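Local coordinates for protein argonaute (Methanocaldococcus jannaschii, PDB 5G5S) that cuts single-stranded DNA targets under the direction of short DNA guides and may defend its host against invading genetic elements, at residues Y361-E366 against A430-K435. Residues are numbered along the deposited sequence; the frame is centred on the assembly and turned at random.
Sequences YILIDE and ALIIGK
Leu363 has CG anti to its own carbonyl carbon, and chi2 of 159° turns CD1 against two side chains of the partner strand, 3.9 Å from both Ala430 CB and Ile432 CG1. The Leu363 and Ile432 side chains meet at a slant on this face, and Tyr361 adds its CB, 4.0 Å from Ala430 CB, while its ring leads away from strand 428-434. On the other face Ile362 and Leu431 run alongside each other in the same direction. Ile362 turns its chi2 to -61°, which places CD1 3.8 Å from Leu431 CB; farther along, Ile433 CG1 comes only loosely up to Ile362 CG2.

Between the two faces runs a parallel ladder, the strands inclined at 15°. Two carbonyls of 361-365 receive amides from the other strand: Leu431 N gives to Tyr361 O, and Ile433 N gives a nearly straight bond of 2.7 Å to Leu363 O. Two bonds return, Leu363 N to Leu431 O and Asp365 N to Ile433 O, the last 3.0 Å long. Each of Tyr361 O and Leu363 O also takes a CA-H...O contact, from Ala430 and Ile432 respectively.

Where the strands end, Asp365 brings CB to 3.6 Å from Ile433 O; its carboxylate is held by Tyr444 OH and Glu367 N, and Lys435 makes its salt bridge to Glu367.

The two strands are the central pair of the four-stranded parallel sheet of the Mid domain, the domain that binds the phosphorylated 5' end of the guide; the side chain of Leu431 lies about 5 Å from that of Gln459, a metal-binding residue on strand 456-462. Strand 397-407 flanks 357-365 and strand 456-462 flanks 428-434, while helix 442-452 packs on the face of Leu363, Ala430 and Ile432 through Leu451, Leu447 and Lys448.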
ATOM      1  N   TYR A 361      28.970   1.948  11.043  1.00 94.44           N
ATOM      2  CA  TYR A 361      28.734   2.162  12.467  1.00 95.51           C
ATOM      3  C   TYR A 361      27.958   0.965  13.022  1.00 95.93           C
ATOM      4  O   TYR A 361      27.110   0.420  12.314  1.00 91.65           O
ATOM      5  CB  TYR A 361      27.916   3.445  12.674  1.00 96.57           C
ATOM      6  CG  TYR A 361      28.715   4.718  12.514  1.00102.77           C
ATOM      7  CD1 TYR A 361      28.901   5.297  11.262  1.00104.48           C
ATOM      8  CD2 TYR A 361      29.263   5.362  13.619  1.00107.87           C
ATOM      9  CE1 TYR A 361      29.646   6.467  11.109  1.00109.17           C
ATOM     10  CE2 TYR A 361      29.985   6.548  13.482  1.00112.75           C
ATOM     11  CZ  TYR A 361      30.172   7.098  12.224  1.00121.17           C
ATOM     12  OH  TYR A 361      30.891   8.263  12.089  1.00129.34           O
ATOM     13  N   ILE A 362      28.259   0.531  14.259  1.00 94.72           N
ATOM     14  CA  ILE A 362      27.510  -0.562  14.895  1.00 92.98           C
ATOM     15  C   ILE A 362      26.824   0.003  16.133  1.00 96.70           C
ATOM     16  O   ILE A 362      27.472   0.261  17.148  1.00100.12           O
ATOM     17  CB  ILE A 362      28.287  -1.897  15.152  1.00 97.77           C
ATOM     18  CG1 ILE A 362      29.182  -2.340  13.952  1.00 98.05           C
ATOM     19  CG2 ILE A 362      27.330  -3.020  15.594  1.00 96.87           C
ATOM     20  CD1 ILE A 362      28.473  -2.648  12.551  1.00100.36           C
ATOM     21  N   LEU A 363      25.520   0.246  16.012  1.00 89.82           N
ATOM     22  CA  LEU A 363      24.687   0.838  17.053  1.00 90.40           C
ATOM     23  C   LEU A 363      23.930  -0.216  17.862  1.00 95.00           C
ATOM     24  O   LEU A 363      23.021  -0.865  17.347  1.00 91.68           O
ATOM     25  CB  LEU A 363      23.750   1.906  16.439  1.00 88.03           C
ATOM     26  CG  LEU A 363      24.466   3.073  15.730  1.00 93.18           C
ATOM     27  CD1 LEU A 363      23.565   3.768  14.769  1.00 90.42           C
ATOM     28  CD2 LEU A 363      25.044   4.071  16.723  1.00 99.99           C
ATOM     29  N   ILE A 364      24.351  -0.411  19.127  1.00 96.36           N
ATOM     30  CA  ILE A 364      23.782  -1.393  20.059  1.00 97.11           C
ATOM     31  C   ILE A 364      22.922  -0.674  21.101  1.00102.74           C
ATOM     32  O   ILE A 364      23.390   0.277  21.729  1.00105.30           O
ATOM     33  CB  ILE A 364      24.879  -2.275  20.745  1.00103.53           C
ATOM     34  CG1 ILE A 364      26.030  -2.677  19.789  1.00103.05           C
ATOM     35  CG2 ILE A 364      24.269  -3.510  21.419  1.00105.08           C
ATOM     36  CD1 ILE A 364      27.293  -1.880  19.970  1.00107.65           C
ATOM     37  N   ASP A 365      21.674  -1.143  21.292  1.00 98.07           N
ATOM     38  CA  ASP A 365      20.728  -0.598  22.271  1.00100.09           C
ATOM     39  C   ASP A 365      21.287  -0.847  23.677  1.00108.84           C
ATOM     40  O   ASP A 365      21.727  -1.965  23.960  1.00109.51           O
ATOM     41  CB  ASP A 365      19.351  -1.269  22.103  1.00100.15           C
ATOM     42  CG  ASP A 365      18.219  -0.585  22.842  1.00113.10           C
ATOM     43  OD1 ASP A 365      18.114  -0.773  24.067  1.00117.50           O
ATOM     44  OD2 ASP A 365      17.412   0.096  22.185  1.00118.47           O
ATOM     45  N   GLU A 366      21.311   0.203  24.536  1.00108.25           N
ATOM     46  CA  GLU A 366      21.820   0.168  25.920  1.00113.01           C
ATOM     47  C   GLU A 366      21.253  -0.989  26.746  1.00119.57           C
ATOM     48  O   GLU A 366      21.994  -1.617  27.501  1.00122.83           O
ATOM     49  CB  GLU A 366      21.528   1.494  26.641  1.00117.33           C
ATOM     50  CG  GLU A 366      22.565   2.577  26.407  1.00127.24           C
ATOM     51  CD  GLU A 366      22.337   3.861  27.183  1.00149.20           C
ATOM     52  OE1 GLU A 366      22.098   3.790  28.411  1.00149.52           O
ATOM     53  OE2 GLU A 366      22.440   4.948  26.568  1.00139.58           O
ATOM     54  N   ALA A 430      25.092   2.053   8.879  1.00 82.87           N
ATOM     55  CA  ALA A 430      24.901   1.838  10.309  1.00 83.30           C
ATOM     56  C   ALA A 430      24.058   0.599  10.545  1.00 82.08           C
ATOM     57  O   ALA A 430      22.967   0.488  10.004  1.00 77.95           O
ATOM     58  CB  ALA A 430      24.275   3.057  10.967  1.00 84.96           C
ATOM     59  N   LEU A 431      24.591  -0.355  11.311  1.00 79.50           N
ATOM     60  CA  LEU A 431      23.867  -1.574  11.652  1.00 77.57           C
ATOM     61  C   LEU A 431      23.336  -1.378  13.069  1.00 81.91           C
ATOM     62  O   LEU A 431      24.114  -1.219  14.009  1.00 83.01           O
ATOM     63  CB  LEU A 431      24.780  -2.809  11.538  1.00 78.78           C
ATOM     64  CG  LEU A 431      24.159  -4.174  11.846  1.00 82.42           C
ATOM     65  CD1 LEU A 431      23.197  -4.617  10.742  1.00 79.73           C
ATOM     66  CD2 LEU A 431      25.239  -5.222  12.064  1.00 85.79           C
ATOM     67  N   ILE A 432      22.007  -1.293  13.192  1.00 77.74           N
ATOM     68  CA  ILE A 432      21.326  -1.063  14.462  1.00 78.98           C
ATOM     69  C   ILE A 432      20.857  -2.401  15.055  1.00 84.62           C
ATOM     70  O   ILE A 432      20.066  -3.117  14.433  1.00 80.81           O
ATOM     71  CB  ILE A 432      20.166  -0.028  14.301  1.00 80.32           C
ATOM     72  CG1 ILE A 432      20.669   1.332  13.776  1.00 79.98           C
ATOM     73  CG2 ILE A 432      19.366   0.143  15.597  1.00 83.35           C
ATOM     74  CD1 ILE A 432      19.599   2.101  12.932  1.00 73.51           C
ATOM     75  N   ILE A 433      21.368  -2.731  16.258  1.00 85.81           N
ATOM     76  CA  ILE A 433      21.000  -3.933  17.009  1.00 87.42           C
ATOM     77  C   ILE A 433      20.071  -3.473  18.145  1.00 90.63           C
ATOM     78  O   ILE A 433      20.502  -2.771  19.069  1.00 90.82           O
ATOM     79  CB  ILE A 433      22.244  -4.716  17.545  1.00 94.33           C
ATOM     80  CG1 ILE A 433      23.443  -4.760  16.540  1.00 94.72           C
ATOM     81  CG2 ILE A 433      21.858  -6.103  18.097  1.00 96.26           C
ATOM     82  CD1 ILE A 433      23.250  -5.554  15.243  1.00100.20           C
ATOM     83  N   GLY A 434      18.798  -3.832  18.028  1.00 86.04           N
ATOM     84  CA  GLY A 434      17.777  -3.454  18.995  1.00 87.73           C
ATOM     85  C   GLY A 434      17.050  -4.612  19.641  1.00 93.61           C
ATOM     86  O   GLY A 434      17.431  -5.772  19.463  1.00 93.56           O
ATOM     87  N   LYS A 435      15.997  -4.289  20.405  1.00 92.22           N
ATOM     88  CA  LYS A 435      15.165  -5.259  21.126  1.00 94.42           C
ATOM     89  C   LYS A 435      13.663  -4.961  20.996  1.00 98.41           C
ATOM     90  O   LYS A 435      13.296  -3.855  20.594  1.00 97.15           O
ATOM     91  CB  LYS A 435      15.603  -5.392  22.603  1.00101.19           C
ATOM     92  CG  LYS A 435      15.582  -4.100  23.413  1.00113.98           C
ATOM     93  CD  LYS A 435      15.502  -4.378  24.906  1.00128.15           C
ATOM     94  CE  LYS A 435      14.091  -4.242  25.431  1.00139.50           C
ATOM     95  NZ  LYS A 435      14.033  -4.415  26.903  1.00150.65           N
TER